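Local coordinates for protein multisubunit Na+/H+ antiporter, A subunit (PDB 6Z16) that forms the A subunit of a multisubunit antiporter that probably exchanges sodium ions for protons across the cell membrane, at residues 269-282 with 370-382. Numbering follows the deposited sequence.
Sequences SAYLHSATMVKAGI and LFNHATFKGSLFM
K279 reaches H373 from the break between helices 266-276 and 280-292, at the N-cap position of the second, and illustrates how an interrupted helix can set a polar bond inside the transmembrane domain of the NADH:quinone oxidoreductase/Mrp antiporter family. The NZ of K279 donates to ND1 of H373 at 3.0 Å, meeting the imidazole at its edge, 21° out of the ring plane. The lysine runs extended through chi2 and chi3 and bends only at chi4 (63°), which turns NZ toward the ring while CD lies 3.7 Å from CD1 of L370. A methionine in its place has no ammonium to donate, and the buried H373 ND1 would probably be left without this mate and its ring freer to turn. A buried lysine–histidine pair is consistent with the polar axis of antiporter-like subunits related to complex I.

Beyond the bond, small residues let the backbones approach: A275 and A374 stand 4.8 Å apart between CA atoms. The nearly antiparallel axes of segments 269-276 and 370-382 come within 8.3 Å. S274 points toward helix 370-382, its CB 3.8 Å from CG of K377 and its OG oblique to the F381 ring. F381 closes the other end, its CB 3.7 Å from CB of A270. Helix 323-347 flanks the pair, with Q334 touching H373, L327 touching F381 and L335 touching V278. K377 CB sits over the rim of one face of the H373 ring.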
loop_
_atom_site.group_PDB
_atom_site.type_symbol
_atom_site.label_atom_id
_atom_site.label_comp_id
_atom_site.label_asym_id
_atom_site.label_seq_id
_atom_site.Cartn_x
_atom_site.Cartn_y
_atom_site.Cartn_z
ATOM N N SER A 269 -34.835 35.377 -94.993
ATOM C CA SER A 269 -36.229 35.241 -95.408
ATOM C C SER A 269 -36.342 34.449 -96.698
ATOM O O SER A 269 -37.048 33.436 -96.743
ATOM C CB SER A 269 -36.864 36.620 -95.572
ATOM O OG SER A 269 -36.930 37.309 -94.339
ATOM N N ALA A 270 -35.560 34.844 -97.712
ATOM C CA ALA A 270 -35.540 34.176 -99.013
ATOM C C ALA A 270 -35.207 32.699 -98.882
ATOM O O ALA A 270 -36.045 31.843 -99.180
ATOM C CB ALA A 270 -34.533 34.865 -99.932
ATOM N N TYR A 271 -34.040 32.391 -98.313
ATOM C CA TYR A 271 -33.539 31.019 -98.263
ATOM C C TYR A 271 -34.412 30.124 -97.389
ATOM O O TYR A 271 -34.947 29.106 -97.860
ATOM C CB TYR A 271 -32.095 31.045 -97.765
ATOM C CG TYR A 271 -31.401 29.719 -97.714
ATOM C CD1 TYR A 271 -31.215 28.984 -98.862
ATOM C CD2 TYR A 271 -30.842 29.248 -96.539
ATOM C CE1 TYR A 271 -30.560 27.783 -98.833
ATOM C CE2 TYR A 271 -30.171 28.046 -96.509
ATOM C CZ TYR A 271 -30.038 27.320 -97.665
ATOM O OH TYR A 271 -29.381 26.116 -97.668
ATOM N N LEU A 272 -34.620 30.528 -96.129
ATOM C CA LEU A 272 -35.336 29.699 -95.167
ATOM C C LEU A 272 -36.811 29.580 -95.519
ATOM O O LEU A 272 -37.355 28.471 -95.580
ATOM C CB LEU A 272 -35.174 30.276 -93.758
ATOM C CG LEU A 272 -33.929 29.956 -92.922
ATOM C CD1 LEU A 272 -32.677 30.653 -93.417
ATOM C CD2 LEU A 272 -34.186 30.314 -91.479
ATOM N N HIS A 273 -37.481 30.705 -95.755
ATOM C CA HIS A 273 -38.913 30.696 -95.935
ATOM C C HIS A 273 -39.297 30.697 -97.406
ATOM O O HIS A 273 -40.404 31.115 -97.753
ATOM C CB HIS A 273 -39.502 31.890 -95.192
ATOM C CG HIS A 273 -38.867 32.099 -93.853
ATOM N ND1 HIS A 273 -38.922 31.158 -92.848
ATOM C CD2 HIS A 273 -38.156 33.138 -93.356
ATOM C CE1 HIS A 273 -38.267 31.607 -91.791
ATOM N NE2 HIS A 273 -37.798 32.810 -92.071
ATOM N N SER A 274 -38.386 30.274 -98.279
ATOM C CA SER A 274 -38.739 29.912 -99.636
ATOM C C SER A 274 -38.382 28.476 -99.967
ATOM O O SER A 274 -39.209 27.765 -100.542
ATOM C CB SER A 274 -38.037 30.854 -100.614
ATOM O OG SER A 274 -38.438 32.183 -100.368
ATOM N N ALA A 275 -37.171 28.020 -99.633
ATOM C CA ALA A 275 -36.693 26.798 -100.252
ATOM C C ALA A 275 -36.338 25.667 -99.303
ATOM O O ALA A 275 -36.338 24.514 -99.740
ATOM C CB ALA A 275 -35.466 27.094 -101.121
ATOM N N THR A 276 -36.025 25.941 -98.040
ATOM C CA THR A 276 -35.420 24.913 -97.203
ATOM C C THR A 276 -36.269 24.487 -96.014
ATOM O O THR A 276 -36.615 23.306 -95.915
ATOM C CB THR A 276 -34.055 25.408 -96.735
ATOM O OG1 THR A 276 -34.206 26.721 -96.190
ATOM C CG2 THR A 276 -33.087 25.439 -97.890
ATOM N N MET A 277 -36.621 25.396 -95.105
ATOM C CA MET A 277 -37.200 24.933 -93.848
ATOM C C MET A 277 -38.688 24.658 -93.976
ATOM O O MET A 277 -39.175 23.629 -93.497
ATOM C CB MET A 277 -36.941 25.934 -92.731
ATOM C CG MET A 277 -37.541 25.493 -91.416
ATOM S SD MET A 277 -37.186 26.622 -90.087
ATOM C CE MET A 277 -38.036 28.073 -90.676
ATOM N N VAL A 278 -39.413 25.531 -94.676
ATOM C CA VAL A 278 -40.847 25.359 -94.851
ATOM C C VAL A 278 -41.216 24.203 -95.768
ATOM O O VAL A 278 -42.404 23.946 -95.960
ATOM C CB VAL A 278 -41.456 26.668 -95.382
ATOM C CG1 VAL A 278 -41.203 27.798 -94.406
ATOM C CG2 VAL A 278 -40.886 26.988 -96.741
ATOM N N LYS A 279 -40.241 23.504 -96.346
ATOM C CA LYS A 279 -40.476 22.305 -97.137
ATOM C C LYS A 279 -40.011 21.037 -96.438
ATOM O O LYS A 279 -40.029 19.964 -97.048
ATOM C CB LYS A 279 -39.790 22.439 -98.493
ATOM C CG LYS A 279 -40.446 23.480 -99.366
ATOM C CD LYS A 279 -39.712 23.684 -100.666
ATOM C CE LYS A 279 -40.502 24.601 -101.576
ATOM N NZ LYS A 279 -40.655 25.943 -100.981
ATOM N N ALA A 280 -39.609 21.131 -95.169
ATOM C CA ALA A 280 -39.136 19.950 -94.456
ATOM C C ALA A 280 -40.287 19.023 -94.093
ATOM O O ALA A 280 -40.161 17.795 -94.201
ATOM C CB ALA A 280 -38.366 20.367 -93.207
ATOM N N GLY A 281 -41.416 19.589 -93.659
ATOM C CA GLY A 281 -42.601 18.780 -93.435
ATOM C C GLY A 281 -43.135 18.172 -94.711
ATOM O O GLY A 281 -43.639 17.043 -94.699
ATOM N N ILE A 282 -43.015 18.904 -95.824
ATOM C CA ILE A 282 -43.323 18.371 -97.146
ATOM C C ILE A 282 -42.452 17.161 -97.450
ATOM O O ILE A 282 -42.942 16.137 -97.947
ATOM C CB ILE A 282 -43.147 19.470 -98.209
ATOM C CG1 ILE A 282 -44.041 20.672 -97.908
ATOM C CG2 ILE A 282 -43.443 18.935 -99.588
ATOM C CD1 ILE A 282 -45.498 20.379 -97.994
ATOM N N LEU A 370 -43.425 21.984 -106.378
ATOM C CA LEU A 370 -42.455 22.032 -105.290
ATOM C C LEU A 370 -41.174 22.688 -105.759
ATOM O O LEU A 370 -40.837 23.800 -105.316
ATOM C CB LEU A 370 -42.178 20.618 -104.794
ATOM C CG LEU A 370 -41.187 20.452 -103.659
ATOM C CD1 LEU A 370 -41.725 21.122 -102.427
ATOM C CD2 LEU A 370 -40.981 18.981 -103.432
ATOM N N PHE A 371 -40.560 22.079 -106.787
ATOM C CA PHE A 371 -39.357 22.610 -107.416
ATOM C C PHE A 371 -39.612 24.018 -107.911
ATOM O O PHE A 371 -38.897 24.957 -107.518
ATOM C CB PHE A 371 -38.954 21.678 -108.558
ATOM C CG PHE A 371 -37.743 22.111 -109.314
ATOM C CD1 PHE A 371 -36.482 21.961 -108.774
ATOM C CD2 PHE A 371 -37.865 22.638 -110.585
ATOM C CE1 PHE A 371 -35.363 22.348 -109.475
ATOM C CE2 PHE A 371 -36.752 23.030 -111.293
ATOM C CZ PHE A 371 -35.498 22.884 -110.736
ATOM N N ASN A 372 -40.773 24.190 -108.557
ATOM C CA ASN A 372 -41.139 25.444 -109.187
ATOM C C ASN A 372 -41.205 26.548 -108.162
ATOM O O ASN A 372 -40.543 27.585 -108.342
ATOM C CB ASN A 372 -42.479 25.282 -109.891
ATOM C CG ASN A 372 -42.845 26.459 -110.743
ATOM O OD1 ASN A 372 -42.060 27.390 -110.932
ATOM N ND2 ASN A 372 -44.075 26.448 -111.238
ATOM N N HIS A 373 -41.848 26.256 -107.009
ATOM C CA HIS A 373 -42.128 27.295 -106.024
ATOM C C HIS A 373 -40.845 27.907 -105.533
ATOM O O HIS A 373 -40.678 29.139 -105.646
ATOM C CB HIS A 373 -42.941 26.761 -104.846
ATOM C CG HIS A 373 -43.138 27.771 -103.759
ATOM N ND1 HIS A 373 -42.296 27.864 -102.674
ATOM C CD2 HIS A 373 -44.041 28.768 -103.619
ATOM C CE1 HIS A 373 -42.690 28.853 -101.894
ATOM N NE2 HIS A 373 -43.747 29.420 -102.445
ATOM N N ALA A 374 -39.856 27.024 -105.269
ATOM C CA ALA A 374 -38.596 27.416 -104.649
ATOM C C ALA A 374 -37.945 28.505 -105.462
ATOM O O ALA A 374 -37.795 29.637 -104.969
ATOM C CB ALA A 374 -37.676 26.205 -104.527
ATOM N N THR A 375 -37.885 28.261 -106.780
ATOM C CA THR A 375 -37.144 29.120 -107.689
ATOM C C THR A 375 -37.725 30.522 -107.680
ATOM O O THR A 375 -37.073 31.455 -107.182
ATOM C CB THR A 375 -37.148 28.522 -109.093
ATOM O OG1 THR A 375 -36.710 27.160 -109.022
ATOM C CG2 THR A 375 -36.177 29.271 -109.965
ATOM N N PHE A 376 -39.027 30.645 -107.993
ATOM C CA PHE A 376 -39.496 32.010 -108.198
ATOM C C PHE A 376 -39.676 32.717 -106.874
ATOM O O PHE A 376 -39.427 33.930 -106.800
ATOM C CB PHE A 376 -40.768 32.094 -109.063
ATOM C CG PHE A 376 -41.983 31.384 -108.520
ATOM C CD1 PHE A 376 -42.303 30.116 -108.970
ATOM C CD2 PHE A 376 -42.847 32.006 -107.627
ATOM C CE1 PHE A 376 -43.432 29.465 -108.518
ATOM C CE2 PHE A 376 -43.966 31.348 -107.156
ATOM C CZ PHE A 376 -44.259 30.079 -107.604
ATOM N N LYS A 377 -39.910 31.939 -105.804
ATOM C CA LYS A 377 -40.167 32.583 -104.531
ATOM C C LYS A 377 -38.891 33.199 -104.010
ATOM O O LYS A 377 -38.913 34.347 -103.536
ATOM C CB LYS A 377 -40.762 31.602 -103.526
ATOM C CG LYS A 377 -41.180 32.255 -102.229
ATOM C CD LYS A 377 -42.209 33.345 -102.471
ATOM C CE LYS A 377 -43.534 32.775 -102.915
ATOM N NZ LYS A 377 -44.508 33.868 -103.125
ATOM N N GLY A 378 -37.761 32.515 -104.266
ATOM C CA GLY A 378 -36.474 33.050 -103.865
ATOM C C GLY A 378 -36.210 34.375 -104.538
ATOM O O GLY A 378 -35.966 35.385 -103.859
ATOM N N SER A 379 -36.493 34.425 -105.850
ATOM C CA SER A 379 -36.221 35.622 -106.632
ATOM C C SER A 379 -37.073 36.777 -106.150
ATOM O O SER A 379 -36.557 37.890 -105.971
ATOM C CB SER A 379 -36.455 35.342 -108.116
ATOM O OG SER A 379 -37.806 35.021 -108.374
ATOM N N LEU A 380 -38.324 36.482 -105.759
ATOM C CA LEU A 380 -39.236 37.546 -105.366
ATOM C C LEU A 380 -38.771 38.215 -104.090
ATOM O O LEU A 380 -38.750 39.453 -104.022
ATOM C CB LEU A 380 -40.659 37.015 -105.216
ATOM C CG LEU A 380 -41.371 36.726 -106.535
ATOM C CD1 LEU A 380 -42.735 36.127 -106.291
ATOM C CD2 LEU A 380 -41.490 38.011 -107.328
ATOM N N PHE A 381 -38.271 37.417 -103.128
ATOM C CA PHE A 381 -37.793 38.011 -101.884
ATOM C C PHE A 381 -36.583 38.884 -102.138
ATOM O O PHE A 381 -36.506 40.005 -101.615
ATOM C CB PHE A 381 -37.454 36.946 -100.847
ATOM C CG PHE A 381 -38.621 36.472 -100.049
ATOM C CD1 PHE A 381 -39.111 37.246 -99.014
ATOM C CD2 PHE A 381 -39.194 35.239 -100.293
ATOM C CE1 PHE A 381 -40.176 36.813 -98.256
ATOM C CE2 PHE A 381 -40.255 34.796 -99.537
ATOM C CZ PHE A 381 -40.745 35.584 -98.514
ATOM N N MET A 382 -35.701 38.431 -103.038
ATOM C CA MET A 382 -34.511 39.203 -103.356
ATOM C C MET A 382 -34.900 40.531 -103.974
ATOM O O MET A 382 -34.371 41.577 -103.573
ATOM C CB MET A 382 -33.611 38.400 -104.284
ATOM C CG MET A 382 -33.055 37.139 -103.652
ATOM S SD MET A 382 -32.020 36.205 -104.781
ATOM C CE MET A 382 -31.636 34.779 -103.783
#